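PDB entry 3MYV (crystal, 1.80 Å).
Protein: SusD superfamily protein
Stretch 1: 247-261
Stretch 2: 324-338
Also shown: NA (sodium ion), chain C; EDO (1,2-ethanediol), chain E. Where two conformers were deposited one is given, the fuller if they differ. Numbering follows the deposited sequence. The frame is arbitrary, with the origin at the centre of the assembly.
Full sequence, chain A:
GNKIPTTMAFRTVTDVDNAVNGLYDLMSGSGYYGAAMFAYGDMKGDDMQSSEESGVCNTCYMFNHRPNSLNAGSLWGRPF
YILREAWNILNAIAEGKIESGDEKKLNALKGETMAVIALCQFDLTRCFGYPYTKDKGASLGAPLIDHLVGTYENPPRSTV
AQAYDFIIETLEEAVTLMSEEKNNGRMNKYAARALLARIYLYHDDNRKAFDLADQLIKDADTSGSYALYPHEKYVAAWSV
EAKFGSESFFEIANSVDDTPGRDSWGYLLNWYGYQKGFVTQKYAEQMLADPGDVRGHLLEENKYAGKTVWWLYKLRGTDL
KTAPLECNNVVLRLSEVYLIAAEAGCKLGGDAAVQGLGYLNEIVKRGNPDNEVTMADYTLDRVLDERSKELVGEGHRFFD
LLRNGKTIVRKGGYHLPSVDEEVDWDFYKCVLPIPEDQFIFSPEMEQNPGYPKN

Stretch 1 247-261: ESFFEIANSVDDTPG
Stretch 2 324-338: PLECNNVVLRLSEVY

Two segments of one chain run antiparallel, burying 1142 Å² between them, with Ser248 opposite Arg333 (CA–CA 4.4 Å), Phe250 opposite Leu332 (5.0 Å) and Glu251 opposite Val330 (4.1 Å). The register slips by one residue on each side of the Phe250–Leu332 pair, so both backbones buckle there: Phe249 (phi/psi -82/-42) and Val331 (-112/-43) leave extended geometry. Leu332 O takes both Phe249 N (2.8 Å) and Phe250 N (3.1 Å), while Phe250 O takes Val331 N (2.9 Å) and Leu332 N (3.1 Å). Ile252 N also donates to Asn329 O at 2.8 Å.

The Phe249 ring (chi1 m) fills a hollow at the start of the helix: its CZ lies 3.7 Å from Leu334 CD1, and Val337 CG2 meets the ring edge 3.6 Å from CE2. Phe250 (chi1 t) and Leu332 (m, t) share a sheet face; Leu332 CD1 sits 3.9 Å from Phe250 CB, and Val331 CB, pointing toward the other segment, lies 3.5 Å from Phe250 CD2. Val331 CG2 also packs 4.0 Å from Ile252 CG1.

Ahead of Phe249 in sequence, Glu247 (m, t; chi3 25°) extends its side chain so that the carboxylate end comes nearer the second segment: OE1 forms a salt bridge with Arg333 NH1 (3.0 Å) and accepts Ser335 OG (2.6 Å) and Ser335 N (3.1 Å). Glu247 O receives Leu334 N at 2.7 Å.

Just before Asn329, Asn328 (m) bridges to Glu251 OE2 through ND2 (2.9 Å) and accepts Asn254 N at OD1 (2.8 Å). The CA-to-CB bond of Asn254 (t) points toward the second segment, and ND2 donates to Cys327 O (3.0 Å). Its OD1 binds sodium (2.4 Å), joined by Ser255 O (2.4 Å) and, at 2.5 Å each, Asp258 O, Pro260 O, Leu325 O and water 2. A type I turn, Ser255–Asp258, and the cis peptide before Pro260 shape this loop. Beside it Val256 CG1 lies 3.5 Å from Glu326 CB, and Leu325 CD2 reaches Gly261 C at 3.6 Å.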

# COMPACT_ATOMS: atom_id res chain seq x y z
N GLU A 247 -9.54 13.24 -1.14
CA GLU A 247 -9.37 11.89 -1.71
C GLU A 247 -9.05 10.83 -0.64
O GLU A 247 -9.19 9.62 -0.87
CB GLU A 247 -8.26 11.86 -2.75
CG GLU A 247 -8.59 12.56 -4.05
CD GLU A 247 -7.72 12.12 -5.20
OE1 GLU A 247 -7.19 11.00 -5.18
OE2 GLU A 247 -7.60 12.91 -6.15
N SER A 248 -8.60 11.28 0.52
CA SER A 248 -8.00 10.40 1.49
C SER A 248 -9.04 9.65 2.32
O SER A 248 -9.74 10.27 3.14
CB SER A 248 -7.09 11.19 2.44
OG SER A 248 -6.48 10.30 3.37
N PHE A 249 -9.13 8.34 2.11
CA PHE A 249 -9.97 7.48 2.96
C PHE A 249 -9.19 7.13 4.25
O PHE A 249 -9.74 7.09 5.37
CB PHE A 249 -10.34 6.15 2.30
CG PHE A 249 -11.06 6.25 0.98
CD1 PHE A 249 -12.32 6.83 0.90
CD2 PHE A 249 -10.49 5.71 -0.19
CE1 PHE A 249 -13.00 6.91 -0.32
CE2 PHE A 249 -11.19 5.77 -1.41
CZ PHE A 249 -12.44 6.38 -1.47
N PHE A 250 -7.90 6.83 4.07
CA PHE A 250 -7.04 6.42 5.17
C PHE A 250 -5.64 6.95 4.93
O PHE A 250 -5.03 6.62 3.91
CB PHE A 250 -7.02 4.88 5.27
CG PHE A 250 -6.10 4.33 6.34
CD1 PHE A 250 -5.92 5.00 7.56
CD2 PHE A 250 -5.45 3.14 6.14
CE1 PHE A 250 -5.07 4.49 8.54
CE2 PHE A 250 -4.60 2.62 7.11
CZ PHE A 250 -4.41 3.32 8.31
N GLU A 251 -5.12 7.75 5.86
CA GLU A 251 -3.69 8.08 5.85
C GLU A 251 -3.16 7.96 7.27
O GLU A 251 -3.91 8.17 8.22
CB GLU A 251 -3.42 9.46 5.26
CG GLU A 251 -3.97 10.63 6.05
CD GLU A 251 -3.94 11.93 5.28
OE1 GLU A 251 -4.57 11.99 4.20
OE2 GLU A 251 -3.32 12.91 5.76
N ILE A 252 -1.86 7.69 7.39
CA ILE A 252 -1.19 7.60 8.70
C ILE A 252 -0.97 9.02 9.26
O ILE A 252 -0.37 9.89 8.60
CB ILE A 252 0.19 6.86 8.58
CG1 ILE A 252 0.02 5.47 7.96
CG2 ILE A 252 0.92 6.78 9.94
CD1 ILE A 252 -0.87 4.49 8.81
N ALA A 253 -1.43 9.26 10.48
CA ALA A 253 -1.30 10.58 11.08
C ALA A 253 0.10 10.71 11.70
O ALA A 253 0.50 9.91 12.56
CB ALA A 253 -2.38 10.83 12.15
N ASN A 254 0.82 11.72 11.26
CA ASN A 254 2.17 12.01 11.75
C ASN A 254 2.16 13.44 12.26
O ASN A 254 1.26 14.21 11.96
CB ASN A 254 3.15 11.84 10.57
CG ASN A 254 4.63 11.85 10.98
OD1 ASN A 254 4.99 11.98 12.15
ND2 ASN A 254 5.49 11.73 9.97
N SER A 255 3.11 13.78 13.11
CA SER A 255 3.25 15.17 13.54
C SER A 255 4.71 15.48 13.75
O SER A 255 5.53 14.57 13.80
CB SER A 255 2.47 15.40 14.83
OG SER A 255 3.26 15.03 15.94
N VAL A 256 5.04 16.76 13.93
CA VAL A 256 6.44 17.14 14.11
C VAL A 256 7.03 16.56 15.40
O VAL A 256 8.22 16.25 15.45
CB VAL A 256 6.66 18.67 14.06
CG1 VAL A 256 6.25 19.22 12.70
CG2 VAL A 256 5.91 19.37 15.19
N ASP A 257 6.18 16.38 16.42
CA ASP A 257 6.60 15.90 17.76
C ASP A 257 6.62 14.40 17.96
O ASP A 257 7.01 13.92 19.01
CB ASP A 257 5.69 16.49 18.83
CG ASP A 257 5.74 18.00 18.86
OD1 ASP A 257 6.80 18.57 18.50
OD2 ASP A 257 4.71 18.60 19.21
N ASP A 258 6.19 13.64 16.97
CA ASP A 258 6.09 12.20 17.10
C ASP A 258 7.07 11.51 16.18
O ASP A 258 7.39 12.03 15.13
CB ASP A 258 4.72 11.77 16.69
CG ASP A 258 3.69 12.05 17.74
OD1 ASP A 258 4.06 12.56 18.83
OD2 ASP A 258 2.52 11.77 17.45
N THR A 259 7.47 10.29 16.54
CA THR A 259 8.16 9.45 15.58
C THR A 259 7.10 8.93 14.60
O THR A 259 5.92 8.89 14.94
CB THR A 259 8.87 8.29 16.26
OG1 THR A 259 7.93 7.54 17.06
CG2 THR A 259 10.00 8.82 17.13
N PRO A 260 7.51 8.59 13.36
CA PRO A 260 8.84 8.79 12.79
C PRO A 260 9.08 10.24 12.36
O PRO A 260 8.14 10.94 11.95
CB PRO A 260 8.84 7.83 11.59
CG PRO A 260 7.43 7.73 11.17
CD PRO A 260 6.57 8.05 12.37
N GLY A 261 10.32 10.70 12.53
CA GLY A 261 10.77 12.01 12.06
C GLY A 261 11.73 11.83 10.90
O GLY A 261 11.30 11.77 9.75
N PRO A 324 10.63 17.63 5.51
CA PRO A 324 9.61 17.60 6.56
C PRO A 324 9.69 16.38 7.51
O PRO A 324 9.98 15.26 7.09
CB PRO A 324 8.31 17.54 5.73
CG PRO A 324 8.69 16.72 4.56
CD PRO A 324 10.12 17.10 4.23
N LEU A 325 9.39 16.60 8.77
CA LEU A 325 9.34 15.52 9.78
C LEU A 325 7.92 14.97 9.99
O LEU A 325 7.74 13.93 10.64
CB LEU A 325 9.90 16.04 11.12
CG LEU A 325 11.36 16.51 11.12
CD1 LEU A 325 11.74 17.26 12.39
CD2 LEU A 325 12.32 15.36 10.91
N GLU A 326 6.92 15.68 9.47
CA GLU A 326 5.54 15.48 9.91
C GLU A 326 4.59 15.03 8.81
O GLU A 326 3.37 15.07 8.99
CB GLU A 326 5.01 16.79 10.52
CG GLU A 326 4.58 17.87 9.52
CD GLU A 326 5.68 18.84 9.08
OE1 GLU A 326 6.86 18.44 8.95
OE2 GLU A 326 5.35 20.04 8.85
N CYS A 327 5.11 14.60 7.66
CA CYS A 327 4.22 14.17 6.57
C CYS A 327 3.46 12.90 6.90
O CYS A 327 4.05 11.95 7.40
CB CYS A 327 4.99 13.92 5.28
SG CYS A 327 5.68 15.44 4.56
N ASN A 328 2.17 12.90 6.60
CA ASN A 328 1.30 11.75 6.66
C ASN A 328 1.49 10.88 5.41
O ASN A 328 1.72 11.40 4.31
CB ASN A 328 -0.17 12.21 6.75
CG ASN A 328 -0.52 12.88 8.06
OD1 ASN A 328 0.36 13.17 8.89
ND2 ASN A 328 -1.84 13.11 8.28
N ASN A 329 1.40 9.57 5.55
CA ASN A 329 1.52 8.67 4.41
C ASN A 329 0.13 8.16 4.05
O ASN A 329 -0.57 7.55 4.88
CB ASN A 329 2.44 7.50 4.72
CG ASN A 329 3.85 7.94 5.07
OD1 ASN A 329 4.35 8.97 4.58
ND2 ASN A 329 4.50 7.15 5.92
N VAL A 330 -0.29 8.48 2.85
CA VAL A 330 -1.56 8.00 2.30
C VAL A 330 -1.51 6.50 2.11
O VAL A 330 -0.55 5.99 1.55
CB VAL A 330 -1.84 8.59 0.92
CG1 VAL A 330 -3.05 7.88 0.27
CG2 VAL A 330 -2.08 10.05 1.02
N VAL A 331 -2.56 5.79 2.55
CA VAL A 331 -2.68 4.35 2.39
C VAL A 331 -3.81 3.98 1.40
O VAL A 331 -3.65 3.09 0.58
CB VAL A 331 -2.91 3.70 3.77
CG1 VAL A 331 -3.09 2.16 3.67
CG2 VAL A 331 -1.74 4.00 4.74
N LEU A 332 -4.95 4.66 1.51
CA LEU A 332 -6.10 4.46 0.63
C LEU A 332 -6.69 5.81 0.25
O LEU A 332 -7.17 6.56 1.11
CB LEU A 332 -7.15 3.60 1.34
CG LEU A 332 -6.77 2.19 1.76
CD1 LEU A 332 -7.64 1.73 2.97
CD2 LEU A 332 -6.91 1.24 0.56
N ARG A 333 -6.65 6.11 -1.05
CA ARG A 333 -7.27 7.33 -1.56
C ARG A 333 -8.12 7.08 -2.80
O ARG A 333 -7.99 6.05 -3.48
CB ARG A 333 -6.25 8.43 -1.82
CG ARG A 333 -5.28 8.21 -2.99
CD ARG A 333 -4.36 9.40 -3.13
NE ARG A 333 -3.32 9.16 -4.15
CZ ARG A 333 -3.30 9.73 -5.35
NH1 ARG A 333 -4.26 10.57 -5.73
NH2 ARG A 333 -2.30 9.45 -6.19
N LEU A 334 -9.00 8.02 -3.06
CA LEU A 334 -10.00 7.89 -4.14
C LEU A 334 -9.45 7.59 -5.54
O LEU A 334 -10.03 6.80 -6.26
CB LEU A 334 -10.90 9.15 -4.16
CG LEU A 334 -12.14 9.17 -5.07
CD1 LEU A 334 -13.07 7.96 -4.77
CD2 LEU A 334 -12.92 10.50 -4.96
N SER A 335 -8.37 8.23 -5.97
CA SER A 335 -7.80 7.96 -7.29
C SER A 335 -7.50 6.46 -7.50
O SER A 335 -7.71 5.93 -8.58
CB SER A 335 -6.55 8.79 -7.55
OG SER A 335 -6.82 10.20 -7.64
N GLU A 336 -7.04 5.77 -6.46
CA GLU A 336 -6.81 4.32 -6.62
C GLU A 336 -8.08 3.59 -7.03
O GLU A 336 -8.02 2.69 -7.88
CB GLU A 336 -6.24 3.67 -5.35
CG GLU A 336 -5.86 2.21 -5.58
CD GLU A 336 -5.56 1.42 -4.30
OE1 GLU A 336 -5.43 2.04 -3.24
OE2 GLU A 336 -5.40 0.18 -4.40
N VAL A 337 -9.20 3.95 -6.42
CA VAL A 337 -10.46 3.28 -6.70
C VAL A 337 -10.87 3.46 -8.17
O VAL A 337 -11.32 2.51 -8.82
CB VAL A 337 -11.57 3.76 -5.76
CG1 VAL A 337 -12.89 3.01 -6.07
CG2 VAL A 337 -11.17 3.59 -4.29
N TYR A 338 -10.68 4.67 -8.70
CA TYR A 338 -10.89 4.92 -10.12
C TYR A 338 -10.02 3.97 -10.96
O TYR A 338 -10.49 3.37 -11.93
CB TYR A 338 -10.60 6.38 -10.47
CG TYR A 338 -11.74 7.34 -10.18
CD1 TYR A 338 -12.05 7.74 -8.87
CD2 TYR A 338 -12.50 7.88 -11.20
CE1 TYR A 338 -13.11 8.63 -8.61
CE2 TYR A 338 -13.56 8.76 -10.96
CZ TYR A 338 -13.86 9.12 -9.67
OH TYR A 338 -14.89 10.01 -9.42
NA NA C . 7.01 12.98 12.81
C1 EDO E . 2.76 7.58 0.67
O1 EDO E . 1.63 6.87 0.14
C2 EDO E . 2.69 9.04 0.28
O2 EDO E . 1.69 9.72 1.05
O HOH W 1 -1.78 14.21 11.14
O HOH W 2 8.88 14.03 14.00